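Local coordinates for eukaryotic translation initiation factor 4 gamma 2 (Homo sapiens, PDB 4IUL), which probably acts in translation initiation, its HEAT-repeat MIF4G domain serving as a docking surface for the RNA helicase eIF4A, at residues A[200-211]-A[243-254]. Sequence-based numbering, arbitrary orientation.
Sequences CQIMRTVGPRLD and LQDTVELREHHW
Two donors converge on OD2 of Asp211: NE1 of Trp254, 3.1 Å from OD2, which lies in the plane of the indole, reaches the anti side of the oxygen, while NE of Arg250 comes from above the carboxylate plane. Arg250 adds NH2 to Asp211 OD1 (3.1 Å, nearly straight at 172°), a side-on, two-nitrogen salt bridge. Aspartate suits this first non-helical position because a short stem puts two oxygens within reach of both partners; the indole stands nearly perpendicular (84°) to the carboxylate. Asp220 pairs with NH1 of Arg250, so the guanidinium is fixed between two acids.

The Trp254 ring is held between Gly207-Pro208 and the backbone of Arg250. One face takes CH-pi contacts from Gly207 CA and from Pro208 CD, 4.1 Å from the centroid of the six-membered ring; the opposite face lies over Arg250 CA. Gly207 suits its place because a CB there would run into CH2 of the indole. At the ring edge, Met203 CG meets Trp254 CH2 at 3.8 Å. With alanine in place of Trp254, Asp211 OD2 would probably lose one of its two donors, and a gap is likely to open beside Gly207 and Pro208.

Toward the N-terminal ends of the two segments, the bend at chi3 (77°) turns the Arg204 guanidinium to Asp245, NH1 lying 3.1 Å from OD2 in a salt bridge, with Leu249 CD2 over one face.

A Schellman motif ends helix 237-251 and turns Trp254 back toward helix 193-210. Segments 200-210 and 243-251 of these helices run nearly parallel, their axes 10.3 Å apart at closest approach, as in the repeated layers of HEAT folds, and Met219 and Phe223 of helix 216-227 pack against Met203.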
loop_
_atom_site.group_PDB
_atom_site.type_symbol
_atom_site.label_atom_id
_atom_site.label_comp_id
_atom_site.label_asym_id
_atom_site.label_seq_id
_atom_site.Cartn_x
_atom_site.Cartn_y
_atom_site.Cartn_z
ATOM N N CYS A 200 0.011 -0.044 -13.871
ATOM C CA CYS A 200 0.775 -1.137 -14.453
ATOM C C CYS A 200 1.700 -1.763 -13.412
ATOM O O CYS A 200 1.961 -2.962 -13.452
ATOM C CB CYS A 200 1.571 -0.647 -15.667
ATOM S SG CYS A 200 0.513 -0.241 -17.093
ATOM N N GLN A 201 2.187 -0.954 -12.478
ATOM C CA GLN A 201 3.062 -1.450 -11.423
ATOM C C GLN A 201 2.269 -2.436 -10.571
ATOM O O GLN A 201 2.676 -3.584 -10.389
ATOM C CB GLN A 201 3.540 -0.296 -10.543
ATOM C CG GLN A 201 4.482 -0.728 -9.442
ATOM C CD GLN A 201 5.777 -1.293 -9.992
ATOM O OE1 GLN A 201 6.614 -0.556 -10.517
ATOM N NE2 GLN A 201 5.944 -2.610 -9.889
ATOM N N ILE A 202 1.132 -1.969 -10.054
ATOM C CA ILE A 202 0.239 -2.787 -9.233
ATOM C C ILE A 202 -0.148 -4.058 -9.970
ATOM O O ILE A 202 -0.080 -5.156 -9.421
ATOM C CB ILE A 202 -1.060 -2.013 -8.881
ATOM C CG1 ILE A 202 -0.827 -1.140 -7.651
ATOM C CG2 ILE A 202 -2.213 -2.986 -8.645
ATOM C CD1 ILE A 202 -0.467 -1.929 -6.405
ATOM N N MET A 203 -0.553 -3.899 -11.222
ATOM C CA MET A 203 -0.964 -5.026 -12.045
ATOM C C MET A 203 0.125 -6.105 -12.164
ATOM O O MET A 203 -0.183 -7.297 -12.120
ATOM C CB MET A 203 -1.380 -4.519 -13.430
ATOM C CG MET A 203 -2.544 -5.265 -14.056
ATOM S SD MET A 203 -4.114 -5.115 -13.164
ATOM C CE MET A 203 -4.228 -6.685 -12.484
ATOM N N ARG A 204 1.390 -5.703 -12.306
ATOM C CA ARG A 204 2.480 -6.679 -12.417
ATOM C C ARG A 204 2.806 -7.315 -11.070
ATOM O O ARG A 204 3.336 -8.423 -11.017
ATOM C CB ARG A 204 3.761 -6.036 -12.967
ATOM C CG ARG A 204 3.649 -5.509 -14.389
ATOM C CD ARG A 204 5.008 -5.064 -14.921
ATOM N NE ARG A 204 5.848 -6.194 -15.313
ATOM C CZ ARG A 204 5.700 -6.879 -16.445
ATOM N NH1 ARG A 204 4.744 -6.548 -17.307
ATOM N NH2 ARG A 204 6.504 -7.898 -16.717
ATOM N N THR A 205 2.477 -6.607 -9.993
ATOM C CA THR A 205 2.739 -7.063 -8.628
ATOM C C THR A 205 1.648 -7.971 -8.054
ATOM O O THR A 205 1.939 -9.021 -7.478
ATOM C CB THR A 205 2.893 -5.858 -7.658
ATOM O OG1 THR A 205 3.922 -4.973 -8.127
ATOM C CG2 THR A 205 3.254 -6.343 -6.264
ATOM N N VAL A 206 0.395 -7.563 -8.223
ATOM C CA VAL A 206 -0.749 -8.297 -7.685
ATOM C C VAL A 206 -1.668 -8.970 -8.716
ATOM O O VAL A 206 -2.423 -9.884 -8.380
ATOM C CB VAL A 206 -1.584 -7.338 -6.803
ATOM C CG1 VAL A 206 -2.984 -7.852 -6.614
ATOM C CG2 VAL A 206 -0.909 -7.182 -5.460
ATOM N N GLY A 207 -1.592 -8.520 -9.964
ATOM C CA GLY A 207 -2.435 -9.063 -11.018
ATOM C C GLY A 207 -2.687 -10.563 -11.037
ATOM O O GLY A 207 -3.842 -10.992 -11.050
ATOM N N PRO A 208 -1.632 -11.390 -11.047
ATOM C CA PRO A 208 -1.782 -12.848 -11.071
ATOM C C PRO A 208 -2.641 -13.449 -9.945
ATOM O O PRO A 208 -3.469 -14.319 -10.203
ATOM C CB PRO A 208 -0.336 -13.345 -11.028
ATOM C CG PRO A 208 0.408 -12.254 -11.702
ATOM C CD PRO A 208 -0.213 -11.013 -11.107
ATOM N N ARG A 209 -2.460 -12.987 -8.708
ATOM C CA ARG A 209 -3.239 -13.531 -7.596
ATOM C C ARG A 209 -4.704 -13.075 -7.585
ATOM O O ARG A 209 -5.570 -13.751 -7.031
ATOM C CB ARG A 209 -2.592 -13.179 -6.245
ATOM C CG ARG A 209 -2.772 -11.733 -5.789
ATOM C CD ARG A 209 -2.775 -11.634 -4.254
ATOM N NE ARG A 209 -1.564 -12.200 -3.664
ATOM C CZ ARG A 209 -1.516 -12.830 -2.492
ATOM N NH1 ARG A 209 -2.617 -12.983 -1.765
ATOM N NH2 ARG A 209 -0.366 -13.325 -2.051
ATOM N N LEU A 210 -4.980 -11.933 -8.204
ATOM C CA LEU A 210 -6.337 -11.399 -8.240
ATOM C C LEU A 210 -7.173 -12.000 -9.366
ATOM O O LEU A 210 -8.397 -12.129 -9.254
ATOM C CB LEU A 210 -6.283 -9.881 -8.425
ATOM C CG LEU A 210 -6.658 -8.905 -7.305
ATOM C CD1 LEU A 210 -5.936 -9.227 -6.012
ATOM C CD2 LEU A 210 -6.313 -7.494 -7.784
ATOM N N ASP A 211 -6.493 -12.386 -10.439
ATOM C CA ASP A 211 -7.143 -12.908 -11.631
ATOM C C ASP A 211 -7.590 -14.373 -11.607
ATOM O O ASP A 211 -7.142 -15.175 -12.432
ATOM C CB ASP A 211 -6.220 -12.655 -12.831
ATOM C CG ASP A 211 -6.968 -12.573 -14.147
ATOM O OD1 ASP A 211 -8.207 -12.407 -14.126
ATOM O OD2 ASP A 211 -6.306 -12.660 -15.205
ATOM N N LEU A 243 1.388 0.042 -21.128
ATOM C CA LEU A 243 0.068 -0.568 -21.069
ATOM C C LEU A 243 0.045 -1.795 -21.971
ATOM O O LEU A 243 -0.468 -2.846 -21.588
ATOM C CB LEU A 243 -1.010 0.431 -21.507
ATOM C CG LEU A 243 -1.285 1.616 -20.574
ATOM C CD1 LEU A 243 -2.149 2.653 -21.287
ATOM C CD2 LEU A 243 -1.963 1.120 -19.299
ATOM N N GLN A 244 0.614 -1.657 -23.168
ATOM C CA GLN A 244 0.663 -2.752 -24.131
ATOM C C GLN A 244 1.406 -3.961 -23.585
ATOM O O GLN A 244 1.014 -5.100 -23.832
ATOM C CB GLN A 244 1.332 -2.301 -25.431
ATOM C CG GLN A 244 0.582 -1.219 -26.188
ATOM C CD GLN A 244 1.194 -0.923 -27.550
ATOM O OE1 GLN A 244 0.738 -0.029 -28.270
ATOM N NE2 GLN A 244 2.229 -1.678 -27.913
ATOM N N ASP A 245 2.482 -3.717 -22.844
ATOM C CA ASP A 245 3.258 -4.817 -22.288
ATOM C C ASP A 245 2.501 -5.538 -21.172
ATOM O O ASP A 245 2.635 -6.749 -21.007
ATOM C CB ASP A 245 4.602 -4.312 -21.752
ATOM C CG ASP A 245 5.502 -5.445 -21.280
ATOM O OD1 ASP A 245 5.905 -6.277 -22.127
ATOM O OD2 ASP A 245 5.801 -5.510 -20.066
ATOM N N THR A 246 1.711 -4.789 -20.407
ATOM C CA THR A 246 0.935 -5.372 -19.316
ATOM C C THR A 246 -0.205 -6.217 -19.883
ATOM O O THR A 246 -0.414 -7.353 -19.469
ATOM C CB THR A 246 0.363 -4.270 -18.399
ATOM O OG1 THR A 246 1.444 -3.542 -17.805
ATOM C CG2 THR A 246 -0.491 -4.877 -17.297
ATOM N N VAL A 247 -0.931 -5.653 -20.841
ATOM C CA VAL A 247 -2.037 -6.342 -21.493
ATOM C C VAL A 247 -1.589 -7.663 -22.122
ATOM O O VAL A 247 -2.244 -8.692 -21.952
ATOM C CB VAL A 247 -2.663 -5.448 -22.580
ATOM C CG1 VAL A 247 -3.458 -6.282 -23.566
ATOM C CG2 VAL A 247 -3.569 -4.419 -21.926
ATOM N N GLU A 248 -0.473 -7.622 -22.843
ATOM C CA GLU A 248 0.083 -8.797 -23.502
ATOM C C GLU A 248 0.441 -9.894 -22.500
ATOM O O GLU A 248 0.343 -11.081 -22.809
ATOM C CB GLU A 248 1.331 -8.402 -24.292
ATOM C CG GLU A 248 1.982 -9.537 -25.062
ATOM C CD GLU A 248 3.272 -9.107 -25.747
ATOM O OE1 GLU A 248 3.218 -8.206 -26.615
ATOM O OE2 GLU A 248 4.339 -9.665 -25.412
ATOM N N LEU A 249 0.863 -9.492 -21.306
ATOM C CA LEU A 249 1.237 -10.446 -20.266
ATOM C C LEU A 249 0.005 -11.205 -19.781
ATOM O O LEU A 249 0.066 -12.403 -19.502
ATOM C CB LEU A 249 1.894 -9.715 -19.090
ATOM C CG LEU A 249 2.369 -10.566 -17.911
ATOM C CD1 LEU A 249 3.384 -11.585 -18.392
ATOM C CD2 LEU A 249 2.979 -9.675 -16.837
ATOM N N ARG A 250 -1.119 -10.503 -19.697
ATOM C CA ARG A 250 -2.353 -11.125 -19.239
ATOM C C ARG A 250 -2.909 -12.065 -20.301
ATOM O O ARG A 250 -3.423 -13.138 -19.981
ATOM C CB ARG A 250 -3.402 -10.067 -18.898
ATOM C CG ARG A 250 -4.478 -10.602 -17.986
ATOM C CD ARG A 250 -5.856 -10.123 -18.378
ATOM N NE ARG A 250 -6.875 -10.705 -17.511
ATOM C CZ ARG A 250 -8.169 -10.749 -17.802
ATOM N NH1 ARG A 250 -8.621 -10.250 -18.952
ATOM N NH2 ARG A 250 -9.013 -11.296 -16.942
ATOM N N GLU A 251 -2.813 -11.656 -21.564
ATOM C CA GLU A 251 -3.298 -12.477 -22.665
ATOM C C GLU A 251 -2.521 -13.797 -22.679
ATOM O O GLU A 251 -2.995 -14.809 -23.202
ATOM C CB GLU A 251 -3.132 -11.728 -23.993
ATOM C CG GLU A 251 -3.893 -10.407 -24.033
ATOM C CD GLU A 251 -3.853 -9.722 -25.392
ATOM O OE1 GLU A 251 -2.746 -9.535 -25.943
ATOM O OE2 GLU A 251 -4.937 -9.360 -25.904
ATOM N N HIS A 252 -1.330 -13.772 -22.088
ATOM C CA HIS A 252 -0.480 -14.953 -21.984
ATOM C C HIS A 252 -0.646 -15.635 -20.616
ATOM O O HIS A 252 0.249 -16.346 -20.158
ATOM C CB HIS A 252 0.988 -14.569 -22.179
ATOM C CG HIS A 252 1.367 -14.322 -23.603
ATOM N ND1 HIS A 252 0.730 -13.391 -24.393
ATOM C CD2 HIS A 252 2.326 -14.883 -24.378
ATOM C CE1 HIS A 252 1.279 -13.387 -25.596
ATOM N NE2 HIS A 252 2.251 -14.283 -25.612
ATOM N N HIS A 253 -1.791 -15.417 -19.972
ATOM C CA HIS A 253 -2.059 -16.012 -18.668
ATOM C C HIS A 253 -0.960 -15.718 -17.651
ATOM O O HIS A 253 -0.585 -16.589 -16.866
ATOM C CB HIS A 253 -2.221 -17.530 -18.795
ATOM C CG HIS A 253 -3.363 -17.946 -19.668
ATOM N ND1 HIS A 253 -4.228 -18.964 -19.328
ATOM C CD2 HIS A 253 -3.785 -17.479 -20.865
ATOM C CE1 HIS A 253 -5.135 -19.105 -20.276
ATOM N NE2 HIS A 253 -4.890 -18.215 -21.222
ATOM N N TRP A 254 -0.439 -14.496 -17.664
ATOM C CA TRP A 254 0.624 -14.102 -16.737
ATOM C C TRP A 254 1.787 -15.093 -16.690
ATOM O O TRP A 254 2.577 -15.072 -15.749
ATOM C CB TRP A 254 0.077 -13.938 -15.309
ATOM C CG TRP A 254 -1.089 -13.008 -15.191
ATOM C CD1 TRP A 254 -2.413 -13.341 -15.224
ATOM C CD2 TRP A 254 -1.037 -11.586 -15.058
ATOM N NE1 TRP A 254 -3.191 -12.212 -15.124
ATOM C CE2 TRP A 254 -2.371 -11.119 -15.024
ATOM C CE3 TRP A 254 0.010 -10.656 -14.974
ATOM C CZ2 TRP A 254 -2.687 -9.764 -14.903
ATOM C CZ3 TRP A 254 -0.306 -9.309 -14.853
ATOM C CH2 TRP A 254 -1.645 -8.877 -14.823
#